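Local atomic coordinates of ADP/ATP-dependent NAD(P)H-hydrate dehydratase (Bacillus subtilis, PDB entry 3RPZ), a protein that catalyses the ADP- or ATP-dependent dehydration of damaged, hydrated NADH and NADPH, restoring the normal nicotinamide cofactors. Residues L51-S56 against M224-L229; G59-G64 against P78-W83. All coordinates share one frame; numbering follows the deposited sequence.

Contact 1 (L51-S56 against M224-L229)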
loop_
_atom_site.group_PDB
_atom_site.type_symbol
_atom_site.label_atom_id
_atom_site.label_comp_id
_atom_site.label_asym_id
_atom_site.label_seq_id
_atom_site.Cartn_x
_atom_site.Cartn_y
_atom_site.Cartn_z
ATOM N N LEU A 51 -5.061 8.985 -9.373
ATOM C CA LEU A 51 -3.837 9.521 -8.766
ATOM C C LEU A 51 -3.284 10.662 -9.580
ATOM O O LEU A 51 -2.946 11.710 -9.029
ATOM C CB LEU A 51 -2.787 8.398 -8.674
ATOM C CG LEU A 51 -2.921 7.388 -7.619
ATOM C CD1 LEU A 51 -2.146 6.133 -7.947
ATOM C CD2 LEU A 51 -2.521 7.927 -6.229
ATOM N N GLY A 52 -3.238 10.534 -10.919
ATOM C CA GLY A 52 -2.786 11.645 -11.732
ATOM C C GLY A 52 -3.614 12.889 -11.523
ATOM O O GLY A 52 -3.088 14.004 -11.455
ATOM N N ALA A 53 -4.920 12.739 -11.420
ATOM C CA ALA A 53 -5.834 13.862 -11.268
ATOM C C ALA A 53 -5.658 14.537 -9.901
ATOM O O ALA A 53 -5.540 15.763 -9.843
ATOM C CB ALA A 53 -7.273 13.407 -11.536
ATOM N N MET A 54 -5.698 13.740 -8.840
ATOM C CA MET A 54 -5.640 14.351 -7.518
ATOM C C MET A 54 -4.293 14.958 -7.233
ATOM O O MET A 54 -4.204 15.919 -6.464
ATOM C CB MET A 54 -6.100 13.398 -6.425
ATOM C CG MET A 54 -7.512 12.911 -6.638
ATOM S SD MET A 54 -8.348 12.454 -5.093
ATOM C CE MET A 54 -8.660 14.060 -4.501
ATOM N N ARG A 55 -3.229 14.426 -7.840
ATOM C CA ARG A 55 -1.912 15.043 -7.741
ATOM C C ARG A 55 -1.810 16.350 -8.489
ATOM O O ARG A 55 -0.856 17.097 -8.268
ATOM C CB ARG A 55 -0.872 14.081 -8.314
ATOM C CG ARG A 55 -0.425 12.981 -7.385
ATOM C CD ARG A 55 0.426 13.492 -6.250
ATOM N NE ARG A 55 1.037 12.442 -5.506
ATOM C CZ ARG A 55 1.431 12.523 -4.249
ATOM N NH1 ARG A 55 1.237 13.582 -3.536
ATOM N NH2 ARG A 55 2.033 11.474 -3.708
ATOM N N SER A 56 -2.721 16.643 -9.408
ATOM C CA SER A 56 -2.583 17.724 -10.355
ATOM C C SER A 56 -3.412 18.943 -10.088
ATOM O O SER A 56 -3.795 19.681 -10.993
ATOM C CB SER A 56 -2.745 17.219 -11.772
ATOM O OG SER A 56 -1.670 16.314 -12.069
ATOM N N MET A 224 -3.733 13.526 -15.123
ATOM C CA MET A 224 -2.990 14.774 -14.963
ATOM C C MET A 224 -3.651 15.949 -15.722
ATOM O O MET A 224 -3.790 17.055 -15.208
ATOM C CB MET A 224 -1.543 14.604 -15.366
ATOM C CG MET A 224 -0.770 13.738 -14.442
ATOM S SD MET A 224 0.949 13.466 -14.958
ATOM C CE MET A 224 1.585 15.115 -15.014
ATOM N N ILE A 225 -4.088 15.692 -16.962
ATOM C CA ILE A 225 -4.804 16.726 -17.714
ATOM C C ILE A 225 -6.080 17.150 -16.961
ATOM O O ILE A 225 -6.365 18.343 -16.825
ATOM C CB ILE A 225 -5.144 16.275 -19.116
ATOM C CG1 ILE A 225 -3.876 15.942 -19.906
ATOM C CG2 ILE A 225 -5.833 17.383 -19.895
ATOM C CD1 ILE A 225 -4.118 15.222 -21.281
ATOM N N LEU A 226 -6.820 16.177 -16.441
ATOM C CA LEU A 226 -8.053 16.444 -15.737
ATOM C C LEU A 226 -7.825 17.371 -14.536
ATOM O O LEU A 226 -8.513 18.342 -14.348
ATOM C CB LEU A 226 -8.682 15.135 -15.277
ATOM C CG LEU A 226 -10.004 15.258 -14.501
ATOM C CD1 LEU A 226 -11.097 15.908 -15.366
ATOM C CD2 LEU A 226 -10.465 13.874 -13.989
ATOM N N GLY A 227 -6.846 17.050 -13.716
ATOM C CA GLY A 227 -6.540 17.911 -12.582
ATOM C C GLY A 227 -6.039 19.281 -13.017
ATOM O O GLY A 227 -6.454 20.320 -12.458
ATOM N N MET A 228 -5.146 19.334 -14.013
ATOM C CA MET A 228 -4.616 20.634 -14.417
ATOM C C MET A 228 -5.679 21.554 -14.987
ATOM O O MET A 228 -5.647 22.771 -14.794
ATOM C CB MET A 228 -3.368 20.484 -15.278
ATOM C CG MET A 228 -2.036 20.181 -14.294
ATOM S SD MET A 228 -0.673 20.083 -15.407
ATOM C CE MET A 228 0.266 18.975 -14.364
ATOM N N LEU A 229 -6.691 20.986 -15.614
ATOM C CA LEU A 229 -7.834 21.794 -16.114
ATOM C C LEU A 229 -8.563 22.500 -14.984
ATOM O O LEU A 229 -9.262 23.510 -15.207
ATOM C CB LEU A 229 -8.829 20.922 -16.879
ATOM C CG LEU A 229 -8.384 20.494 -18.274
ATOM C CD1 LEU A 229 -9.259 19.320 -18.739
ATOM C CD2 LEU A 229 -8.457 21.685 -19.252
#

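Contact 2 (G59-G64 against P78-W83). With NPW (beta-6-hydroxy-1,4,5,6-tetrahydronicotinamide adenine dinucleotide phosphate), chain D.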
loop_
_atom_site.group_PDB
_atom_site.type_symbol
_atom_site.label_atom_id
_atom_site.label_comp_id
_atom_site.label_asym_id
_atom_site.label_seq_id
_atom_site.Cartn_x
_atom_site.Cartn_y
_atom_site.Cartn_z
ATOM N N GLY A 59 -9.602 20.349 -6.681
ATOM C CA GLY A 59 -10.109 20.436 -5.334
ATOM C C GLY A 59 -10.632 19.128 -4.825
ATOM O O GLY A 59 -10.227 18.668 -3.755
ATOM N N LYS A 60 -11.568 18.523 -5.547
ATOM C CA LYS A 60 -12.136 17.232 -5.214
ATOM C C LYS A 60 -12.168 16.376 -6.454
ATOM O O LYS A 60 -12.218 16.894 -7.560
ATOM C CB LYS A 60 -13.548 17.344 -4.620
ATOM C CG LYS A 60 -13.542 17.894 -3.181
ATOM C CD LYS A 60 -14.819 17.614 -2.392
ATOM C CE LYS A 60 -15.909 18.390 -2.886
ATOM N NZ LYS A 60 -17.214 17.832 -2.162
ATOM N N LEU A 61 -12.193 15.059 -6.264
ATOM C CA LEU A 61 -12.375 14.129 -7.386
ATOM C C LEU A 61 -13.450 13.127 -7.050
ATOM O O LEU A 61 -13.419 12.472 -5.975
ATOM C CB LEU A 61 -11.082 13.370 -7.669
ATOM C CG LEU A 61 -11.148 12.319 -8.782
ATOM C CD1 LEU A 61 -11.388 12.982 -10.135
ATOM C CD2 LEU A 61 -9.892 11.409 -8.825
ATOM N N VAL A 62 -14.420 13.000 -7.942
ATOM C CA VAL A 62 -15.415 11.942 -7.933
ATOM C C VAL A 62 -15.037 10.927 -9.014
ATOM O O VAL A 62 -14.823 11.346 -10.158
ATOM C CB VAL A 62 -16.815 12.506 -8.185
ATOM C CG1 VAL A 62 -17.860 11.392 -8.278
ATOM C CG2 VAL A 62 -17.175 13.500 -7.060
ATOM N N ILE A 63 -14.930 9.657 -8.666
ATOM C CA ILE A 63 -14.619 8.596 -9.635
ATOM C C ILE A 63 -15.903 7.826 -9.874
ATOM O O ILE A 63 -16.488 7.273 -8.932
ATOM C CB ILE A 63 -13.517 7.706 -9.136
ATOM C CG1 ILE A 63 -12.220 8.524 -8.906
ATOM C CG2 ILE A 63 -13.255 6.599 -10.184
ATOM C CD1 ILE A 63 -11.037 7.692 -8.367
ATOM N N GLY A 64 -16.365 7.839 -11.125
ATOM C CA GLY A 64 -17.521 7.045 -11.543
ATOM C C GLY A 64 -17.007 5.763 -12.174
ATOM O O GLY A 64 -16.576 5.710 -13.323
ATOM N N PRO A 78 -7.276 7.393 -0.967
ATOM C CA PRO A 78 -8.433 7.545 -0.105
ATOM C C PRO A 78 -9.109 8.903 -0.253
ATOM O O PRO A 78 -10.214 9.075 0.283
ATOM C CB PRO A 78 -7.852 7.313 1.320
ATOM C CG PRO A 78 -6.415 7.675 1.173
ATOM C CD PRO A 78 -6.031 7.181 -0.168
ATOM N N GLU A 79 -8.495 9.857 -0.942
ATOM C CA GLU A 79 -9.008 11.194 -1.045
ATOM C C GLU A 79 -10.153 11.352 -2.043
ATOM O O GLU A 79 -10.877 12.335 -1.985
ATOM C CB GLU A 79 -7.882 12.170 -1.389
ATOM C CG GLU A 79 -6.757 12.223 -0.320
ATOM C CD GLU A 79 -5.764 11.077 -0.341
ATOM O OE1 GLU A 79 -5.712 10.276 -1.302
ATOM O OE2 GLU A 79 -4.945 11.058 0.611
ATOM N N ALA A 80 -10.337 10.400 -2.934
ATOM C CA ALA A 80 -11.400 10.419 -3.901
ATOM C C ALA A 80 -12.684 9.890 -3.318
ATOM O O ALA A 80 -12.652 9.052 -2.400
ATOM C CB ALA A 80 -11.028 9.554 -5.111
ATOM N N THR A 81 -13.824 10.376 -3.819
ATOM C CA THR A 81 -15.130 9.821 -3.540
ATOM C C THR A 81 -15.711 9.216 -4.831
ATOM O O THR A 81 -15.051 9.279 -5.879
ATOM C CB THR A 81 -16.098 10.810 -2.934
ATOM O OG1 THR A 81 -16.395 11.817 -3.925
ATOM C CG2 THR A 81 -15.527 11.424 -1.630
ATOM N N TYR A 82 -16.887 8.609 -4.747
ATOM C CA TYR A 82 -17.368 7.731 -5.831
ATOM C C TYR A 82 -18.790 8.045 -6.267
ATOM O O TYR A 82 -19.629 8.400 -5.461
ATOM C CB TYR A 82 -17.234 6.256 -5.408
ATOM C CG TYR A 82 -15.831 5.937 -5.130
ATOM C CD1 TYR A 82 -14.925 5.650 -6.150
ATOM C CD2 TYR A 82 -15.346 6.046 -3.846
ATOM C CE1 TYR A 82 -13.561 5.497 -5.895
ATOM C CE2 TYR A 82 -13.977 5.926 -3.586
ATOM C CZ TYR A 82 -13.110 5.638 -4.615
ATOM O OH TYR A 82 -11.750 5.550 -4.436
ATOM N N TRP A 83 -18.996 7.839 -7.552
ATOM C CA TRP A 83 -20.303 7.765 -8.165
ATOM C C TRP A 83 -20.411 6.309 -8.621
ATOM O O TRP A 83 -19.752 5.873 -9.563
ATOM C CB TRP A 83 -20.424 8.736 -9.324
ATOM C CG TRP A 83 -21.793 8.697 -9.999
ATOM C CD1 TRP A 83 -22.953 8.234 -9.458
ATOM C CD2 TRP A 83 -22.091 9.157 -11.298
ATOM N NE1 TRP A 83 -23.990 8.399 -10.365
ATOM C CE2 TRP A 83 -23.477 8.978 -11.496
ATOM C CE3 TRP A 83 -21.339 9.761 -12.301
ATOM C CZ2 TRP A 83 -24.095 9.324 -12.695
ATOM C CZ3 TRP A 83 -21.978 10.130 -13.496
ATOM C CH2 TRP A 83 -23.335 9.902 -13.660
HETATM P P NPW D . -18.077 26.984 -2.831
HETATM O O1 NPW D . -19.194 26.209 -3.492
HETATM O O2 NPW D . -16.676 26.550 -3.121
HETATM O O3 NPW D . -18.215 28.512 -2.950
HETATM P PA NPW D . -19.813 20.315 1.312
HETATM P PB NPW D . -17.477 18.607 1.613
HETATM C C1A NPW D . -18.267 25.794 0.886
HETATM C C1B NPW D . -16.843 14.102 2.829
HETATM N N1C NPW D . -15.548 13.989 2.202
HETATM N N1D NPW D . -14.807 29.368 2.045
HETATM C C2A NPW D . -18.250 25.536 -0.619
HETATM O O2A NPW D . -18.307 26.804 -1.241
HETATM C C2B NPW D . -16.873 14.971 4.092
HETATM O O2B NPW D . -16.313 14.324 5.207
HETATM C C2C NPW D . -14.987 12.857 1.871
HETATM C C2D NPW D . -15.987 29.474 1.417
HETATM C C3A NPW D . -19.501 24.699 -0.823
HETATM O O3A NPW D . -20.704 25.496 -0.870
HETATM C C3B NPW D . -18.399 15.170 4.189
HETATM O O3B NPW D . -18.945 14.009 4.829
HETATM C C3C NPW D . -13.920 12.535 1.198
HETATM N N3D NPW D . -16.869 28.502 1.129
HETATM C C4B NPW D . -18.820 15.219 2.713
HETATM O O4B NPW D . -17.715 14.722 1.903
HETATM C C4C NPW D . -13.145 13.705 0.605
HETATM C C4D NPW D . -16.445 27.320 1.593
HETATM O O4D NPW D . -18.816 24.593 1.436
HETATM C C4E NPW D . -19.509 23.870 0.447
HETATM C C5A NPW D . -15.201 27.085 2.240
HETATM C C5B NPW D . -19.163 16.631 2.229
HETATM O O5B NPW D . -18.152 17.558 2.634
HETATM C C5C NPW D . -14.066 14.905 0.474
HETATM C C5E NPW D . -18.786 22.532 0.279
HETATM O O5E NPW D . -19.082 21.721 1.410
HETATM C C6C NPW D . -14.788 15.218 1.814
HETATM O O6C NPW D . -13.895 15.581 2.863
HETATM C C6D NPW D . -14.319 28.188 2.488
HETATM N N6D NPW D . -13.143 28.133 3.092
HETATM N N7A NPW D . -14.990 25.756 2.551
HETATM C C7C NPW D . -13.422 11.196 1.071
HETATM N N7C NPW D . -12.298 10.997 0.398
HETATM O O7C NPW D . -14.072 10.231 1.549
HETATM C C8A NPW D . -16.136 25.137 2.069
HETATM N N9A NPW D . -16.989 26.127 1.508
HETATM O OA1 NPW D . -20.842 20.288 0.261
HETATM O OA2 NPW D . -20.163 20.149 2.706
HETATM O OA3 NPW D . -18.681 19.287 0.814
HETATM O OB1 NPW D . -16.736 19.536 2.466
HETATM O OB2 NPW D . -16.736 17.883 0.533
HETATM O O HOH W 1 -12.190 14.490 -3.309
HETATM O O HOH W 2 -14.954 14.209 -3.747
#

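Contact 1 (L51-S56 against M224-L229)
Helix 44-54 packs on helix 217-231 through two close backbone approaches, Gly-52 to Met-224 and Ala-53 to Gly-227, and the CA atoms of the second pair lie only 4.3 Å apart. Glycine permits this approach: a beta-carbon on Gly-227 would collide with Ala-53 O and Ser-56 CB. At Gly-52 the carbonyl O receives a CA-H...O contact from Met-224 CA at 3.6 Å (144° at the hydrogen). The same oxygen is hydrogen-bonded by Ser-56 OG at 2.8 Å, nearly along the C=O axis. That bond follows from chi1 of Ser-56, -65°, which sets OG beside its own backbone N. The NH of Ser-56 bonds instead to Ala-53 O, so the hydroxyl, not the backbone NH of Ser-56, is the group that bonds Gly-52 O. Both helices belong to the layer covering one face of the central sheet in this ribokinase-like alpha/beta fold, with Leu-226 reaching Ile-129 of strand 128-130. Met-224 and Met-228 flank the serine: Met-224 CG lies 3.6 Å from Ser-56 OG, and Met-228 CG is 4.0 Å from Ser-56 CB. Ser-56 O lies 3.3 Å from Met-228 N, but the angle is too poor for a hydrogen bond. Helix 264-277 covers this polar spot, setting Leu-271 on Ser-56 and Trp-275 on Met-228.

Contact 2 (G59-G64 against P78-W83)
Ile-63 and Thr-81 anchor a parallel ladder between strands 60-65 and 81-84, with Ile-63 N donating to Thr-81 O at 2.8 Å. The ladder is completed by Thr-81 N to Leu-61 O and by Trp-83 N to Ile-63 O, the latter at 2.9 Å, and all three bonds are close to straight at the hydrogen. The short strand axes nevertheless diverge by 39°, a strong twist for neighbouring strands. Ile-63 and Tyr-82 lie side by side on one face. Ile-63 CB is 3.9 Å from Tyr-82 CD1; with chi1 at -61°, CG1 then turns toward Ala-80 and stands 4.1 Å from Ala-80 CB, and CD1 at the tip closes on that same Ala-80 CB at 3.8 Å. The opposite face carries Val-62, whose CG1 packs on Trp-83 CB and whose CG2 meets Thr-81 OG1. A water links this hydroxyl with Leu-61 O; another joins Leu-61 N to Glu-79 O. The start of strand 60-65 and the loop leading into strand 81-84 also border the hydrated NADPH. Pro-78 O accepts the carboxamide N7C, Thr-81 CG2 rests 3.4 Å from carboxamide carbon C7C, and Lys-60 NZ bonds pyrophosphate oxygen OB2 at 2.7 Å. A methionine in place of Lys-60 has no ammonium to offer OB2 and would probably weaken the hold on the pyrophosphate. Asp-219 and His-152 of the second subunit also bind the ligand, which places it at a subunit interface. The ladder belongs to a beta-alpha-beta unit: helix 70-73 covers Ile-63 and Tyr-82 through Ile-73, helix 44-54 covers Leu-61 and Ala-80 through Met-54, and strand 32-36 pairs with the other edge of strand 60-65.

Overall arrangement
Both contacts are buried, yet they differ in depth: the centre of contact 1 is about 8 Å from that of the chain, against about 16 Å for contact 2. Between its two segments contact 1 has no hydrogen bond, relying on glycines and close van der Waals fit; contact 2 joins two strands through backbone hydrogen bonds, at the sheet's outermost strand within the chain, beside the substrate. Helix 44-54 connects them: Met-54 CG packs 3.6 Å from Leu-61 CD2, and its sulfur lies against Glu-79 and Ala-80. Leu-226 adds a second touch, on Leu-61. Both reach the second subunit, contact 1 through Arg-55 and contact 2 through Glu-79.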